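Local coordinates for periplasmic binding protein/LacI transcriptional regulator (Brachyspira murdochii, PDB 4KQC) that probably binds a carbohydrate as the solute-binding component of an ABC transporter, at residues I59-A69 against R81-F92. Numbering follows the deposited sequence. Where two conformers were deposited one is given.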
loop_
_atom_site.group_PDB
_atom_site.type_symbol
_atom_site.label_atom_id
_atom_site.label_comp_id
_atom_site.label_asym_id
_atom_site.label_seq_id
_atom_site.Cartn_x
_atom_site.Cartn_y
_atom_site.Cartn_z
ATOM N N ILE A 59 -5.694 25.960 -1.601
ATOM C CA ILE A 59 -5.963 26.665 -0.350
ATOM C C ILE A 59 -6.422 28.100 -0.691
ATOM O O ILE A 59 -7.357 28.646 -0.097
ATOM C CB ILE A 59 -4.714 26.699 0.546
ATOM C CG1 ILE A 59 -4.356 25.316 1.060
ATOM C CG2 ILE A 59 -4.963 27.650 1.711
ATOM C CD1 ILE A 59 -2.993 25.199 1.665
ATOM N N ASN A 60 -5.727 28.727 -1.614
ATOM C CA ASN A 60 -6.036 30.070 -2.008
ATOM C C ASN A 60 -7.437 30.303 -2.543
ATOM O O ASN A 60 -7.949 31.448 -2.507
ATOM C CB ASN A 60 -5.012 30.564 -3.056
ATOM C CG ASN A 60 -3.610 30.713 -2.531
ATOM O OD1 ASN A 60 -3.381 30.696 -1.350
ATOM N ND2 ASN A 60 -2.661 30.781 -3.434
ATOM N N LYS A 61 -8.081 29.246 -3.057
ATOM C CA LYS A 61 -9.481 29.266 -3.513
ATOM C C LYS A 61 -10.551 29.360 -2.435
ATOM O O LYS A 61 -11.776 29.475 -2.768
ATOM C CB LYS A 61 -9.765 28.049 -4.380
ATOM C CG LYS A 61 -8.894 27.999 -5.634
ATOM C CD LYS A 61 -9.262 26.776 -6.480
ATOM C CE LYS A 61 -8.469 26.708 -7.761
ATOM N NZ LYS A 61 -8.786 25.458 -8.498
ATOM N N ASN A 62 -10.116 29.289 -1.172
ATOM C CA ASN A 62 -11.013 29.200 -0.040
ATOM C C ASN A 62 -12.092 28.132 -0.230
ATOM O O ASN A 62 -13.270 28.449 -0.183
ATOM C CB ASN A 62 -11.648 30.559 0.217
ATOM C CG ASN A 62 -10.623 31.557 0.684
ATOM O OD1 ASN A 62 -9.823 31.242 1.600
ATOM N ND2 ASN A 62 -10.556 32.754 0.022
ATOM N N PRO A 63 -11.695 26.884 -0.436
ATOM C CA PRO A 63 -12.662 25.793 -0.593
ATOM C C PRO A 63 -13.382 25.498 0.708
ATOM O O PRO A 63 -12.948 25.854 1.795
ATOM C CB PRO A 63 -11.806 24.620 -1.029
ATOM C CG PRO A 63 -10.493 24.892 -0.400
ATOM C CD PRO A 63 -10.326 26.390 -0.385
ATOM N N ASP A 64 -14.505 24.820 0.595
ATOM C CA ASP A 64 -15.265 24.417 1.733
ATOM C C ASP A 64 -14.615 23.323 2.640
ATOM O O ASP A 64 -14.913 23.225 3.847
ATOM C CB ASP A 64 -16.610 23.926 1.227
ATOM C CG ASP A 64 -17.368 25.020 0.432
ATOM O OD1 ASP A 64 -17.356 26.155 0.882
ATOM O OD2 ASP A 64 -18.066 24.667 -0.477
ATOM N N ALA A 65 -13.733 22.550 2.033
ATOM C CA ALA A 65 -12.933 21.584 2.677
ATOM C C ALA A 65 -11.868 21.097 1.734
ATOM O O ALA A 65 -11.938 21.339 0.531
ATOM C CB ALA A 65 -13.806 20.416 3.132
ATOM N N ILE A 66 -10.839 20.419 2.264
ATOM C CA ILE A 66 -9.749 19.860 1.480
ATOM C C ILE A 66 -9.587 18.417 1.891
ATOM O O ILE A 66 -9.529 18.136 3.093
ATOM C CB ILE A 66 -8.427 20.583 1.764
ATOM C CG1 ILE A 66 -8.542 22.043 1.262
ATOM C CG2 ILE A 66 -7.204 19.936 1.097
ATOM C CD1 ILE A 66 -7.419 22.946 1.761
ATOM N N ALA A 67 -9.460 17.545 0.899
ATOM C CA ALA A 67 -8.998 16.159 1.114
ATOM C C ALA A 67 -7.636 16.043 0.494
ATOM O O ALA A 67 -7.417 16.498 -0.671
ATOM C CB ALA A 67 -9.963 15.154 0.509
ATOM N N PHE A 68 -6.708 15.408 1.196
ATOM C CA PHE A 68 -5.301 15.412 0.833
ATOM C C PHE A 68 -4.605 14.065 1.034
ATOM O O PHE A 68 -4.762 13.452 2.128
ATOM C CB PHE A 68 -4.586 16.505 1.662
ATOM C CG PHE A 68 -3.051 16.682 1.327
ATOM C CD1 PHE A 68 -2.561 16.579 0.022
ATOM C CD2 PHE A 68 -2.119 16.989 2.339
ATOM C CE1 PHE A 68 -1.233 16.790 -0.294
ATOM C CE2 PHE A 68 -0.767 17.218 2.020
ATOM C CZ PHE A 68 -0.306 17.090 0.713
ATOM N N ALA A 69 -3.882 13.611 0.001
ATOM C CA ALA A 69 -3.000 12.413 0.094
ATOM C C ALA A 69 -1.625 12.880 -0.283
ATOM O O ALA A 69 -1.396 13.090 -1.472
ATOM C CB ALA A 69 -3.442 11.349 -0.889
ATOM N N ARG A 81 -1.179 26.737 7.288
ATOM C CA ARG A 81 -2.094 27.739 6.702
ATOM C C ARG A 81 -3.557 27.265 6.706
ATOM O O ARG A 81 -4.465 28.033 6.998
ATOM C CB ARG A 81 -1.530 28.206 5.306
ATOM C CG ARG A 81 -2.250 29.348 4.611
ATOM C CD ARG A 81 -1.315 30.091 3.654
ATOM N NE ARG A 81 -1.123 29.351 2.436
ATOM C CZ ARG A 81 -1.826 29.533 1.317
ATOM N NH1 ARG A 81 -1.614 28.738 0.253
ATOM N NH2 ARG A 81 -2.780 30.448 1.262
ATOM N N ILE A 82 -3.752 26.028 6.317
ATOM C CA ILE A 82 -5.111 25.399 6.359
ATOM C C ILE A 82 -5.698 25.556 7.750
ATOM O O ILE A 82 -6.876 25.907 7.923
ATOM C CB ILE A 82 -5.032 23.932 5.901
ATOM C CG1 ILE A 82 -4.823 23.834 4.375
ATOM C CG2 ILE A 82 -6.295 23.207 6.333
ATOM C CD1 ILE A 82 -4.411 22.443 3.878
ATOM N N LYS A 83 -4.883 25.241 8.753
ATOM C CA LYS A 83 -5.327 25.300 10.168
ATOM C C LYS A 83 -5.724 26.725 10.518
ATOM O O LYS A 83 -6.816 26.965 11.028
ATOM C CB LYS A 83 -4.260 24.749 11.105
ATOM C CG LYS A 83 -4.759 24.639 12.535
ATOM C CD LYS A 83 -3.650 24.218 13.460
ATOM C CE LYS A 83 -4.298 23.665 14.706
ATOM N NZ LYS A 83 -3.301 23.257 15.710
ATOM N N GLU A 84 -4.877 27.701 10.153
ATOM C CA GLU A 84 -5.205 29.089 10.423
ATOM C C GLU A 84 -6.473 29.581 9.746
ATOM O O GLU A 84 -7.276 30.299 10.350
ATOM C CB GLU A 84 -4.012 29.931 9.984
ATOM C CG GLU A 84 -4.121 31.405 10.388
ATOM C CD GLU A 84 -4.919 32.284 9.455
ATOM O OE1 GLU A 84 -5.181 31.880 8.299
ATOM O OE2 GLU A 84 -5.260 33.425 9.905
ATOM N N LYS A 85 -6.691 29.152 8.505
ATOM C CA LYS A 85 -7.866 29.528 7.725
ATOM C C LYS A 85 -9.125 28.759 8.164
ATOM O O LYS A 85 -10.214 29.024 7.664
ATOM C CB LYS A 85 -7.640 29.322 6.206
ATOM C CG LYS A 85 -6.623 30.293 5.656
ATOM C CD LYS A 85 -6.219 29.926 4.237
ATOM C CE LYS A 85 -7.320 30.249 3.222
ATOM N NZ LYS A 85 -7.478 31.716 3.004
ATOM N N ASN A 86 -8.975 27.816 9.071
ATOM C CA ASN A 86 -10.100 26.987 9.523
ATOM C C ASN A 86 -10.831 26.280 8.396
ATOM O O ASN A 86 -12.066 26.087 8.478
ATOM C CB ASN A 86 -11.100 27.820 10.377
ATOM C CG ASN A 86 -10.493 28.293 11.676
ATOM O OD1 ASN A 86 -10.546 29.502 12.009
ATOM N ND2 ASN A 86 -9.890 27.377 12.405
ATOM N N ILE A 87 -10.083 25.833 7.407
ATOM C CA ILE A 87 -10.616 24.937 6.339
ATOM C C ILE A 87 -10.604 23.485 6.852
ATOM O O ILE A 87 -9.559 22.996 7.243
ATOM C CB ILE A 87 -9.798 25.054 5.070
ATOM C CG1 ILE A 87 -9.847 26.490 4.474
ATOM C CG2 ILE A 87 -10.287 24.061 4.033
ATOM C CD1 ILE A 87 -8.740 26.748 3.455
ATOM N N PRO A 88 -11.727 22.790 6.851
ATOM C CA PRO A 88 -11.704 21.407 7.262
ATOM C C PRO A 88 -10.798 20.570 6.371
ATOM O O PRO A 88 -10.866 20.659 5.149
ATOM C CB PRO A 88 -13.145 20.969 7.105
ATOM C CG PRO A 88 -13.949 22.218 7.189
ATOM C CD PRO A 88 -13.094 23.311 6.694
ATOM N N LEU A 89 -9.955 19.774 7.019
ATOM C CA LEU A 89 -8.929 18.974 6.356
ATOM C C LEU A 89 -9.162 17.481 6.644
ATOM O O LEU A 89 -9.197 17.089 7.796
ATOM C CB LEU A 89 -7.518 19.420 6.809
ATOM C CG LEU A 89 -6.361 18.682 6.201
ATOM C CD1 LEU A 89 -6.276 18.796 4.658
ATOM C CD2 LEU A 89 -5.075 19.131 6.884
ATOM N N ILE A 90 -9.221 16.712 5.571
ATOM C CA ILE A 90 -9.411 15.254 5.610
ATOM C C ILE A 90 -8.204 14.647 4.962
ATOM O O ILE A 90 -7.802 15.084 3.862
ATOM C CB ILE A 90 -10.671 14.873 4.806
ATOM C CG1 ILE A 90 -11.943 15.511 5.389
ATOM C CG2 ILE A 90 -10.857 13.365 4.608
ATOM C CD1 ILE A 90 -12.146 15.253 6.852
ATOM N N GLY A 91 -7.614 13.626 5.568
ATOM C CA GLY A 91 -6.628 12.819 4.833
ATOM C C GLY A 91 -7.313 11.677 4.064
ATOM O O GLY A 91 -8.394 11.146 4.471
ATOM N N PHE A 92 -6.667 11.213 3.015
ATOM C CA PHE A 92 -7.088 10.002 2.377
ATOM C C PHE A 92 -5.941 9.207 1.823
ATOM O O PHE A 92 -4.873 9.735 1.597
ATOM C CB PHE A 92 -8.242 10.232 1.394
ATOM C CG PHE A 92 -7.863 10.872 0.100
ATOM C CD1 PHE A 92 -7.444 12.158 0.090
ATOM C CD2 PHE A 92 -7.969 10.200 -1.104
ATOM C CE1 PHE A 92 -7.134 12.793 -1.083
ATOM C CE2 PHE A 92 -7.661 10.817 -2.296
ATOM C CZ PHE A 92 -7.223 12.138 -2.291
#
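Ile66 and Phe68 pair in parallel with Leu89 and Gly91 through four backbone hydrogen bonds: Ile66 N to Pro88 O (2.9 Å), Ile90 N to Ile66 O, Phe68 N to Ile90 O and Phe92 N to Phe68 O. Proline has no N-H to give, but at the entrance to strand 89-92 it is the carbonyl of Pro88 that is used.

Apolar packing fills the space between sheet and helix ends. The CD1 methyls of Ile66 and Ile82 meet tip to tip at 3.7 Å, while Ile59 CD1 lies across Ile82 CG1 at 3.5 Å. Branched Ile87 touches the strand at Ile66 with CG2, and Pro63 and Ile59 with CD1. Beside Gly91, Phe92 has CG between its backbone N and carbonyl carbon (chi1 75°), which turns the ring back over the neighbouring strand: Ala69 CB sits over its face, 4.1 Å from the centroid in a CH-pi contact, and Phe68 N lies at its edge.

Polar contacts tie together the C-terminal ends of helices 48-60 and 76-84 and the turns that follow. Arg81 NH2 donates to Asn60 OD1 (2.7 Å, 151°) close to the guanidinium plane, with a weaker bond from NH1, which also bridges to Asp56; Ile59 CG2 lies over one guanidinium face, toward its rim. Lys85, bent at chi3 and chi4, runs its CD past Ile59 CG2 to bring NZ 2.8 Å from Asn62 OD1.

Asn86, tolerant of positive phi, follows helix 76-84 in a Schellman motif. Strand 66-68, this helix and strand 89-92 form a right-handed beta-alpha-beta crossover, characteristic of a periplasmic-binding-protein lobe.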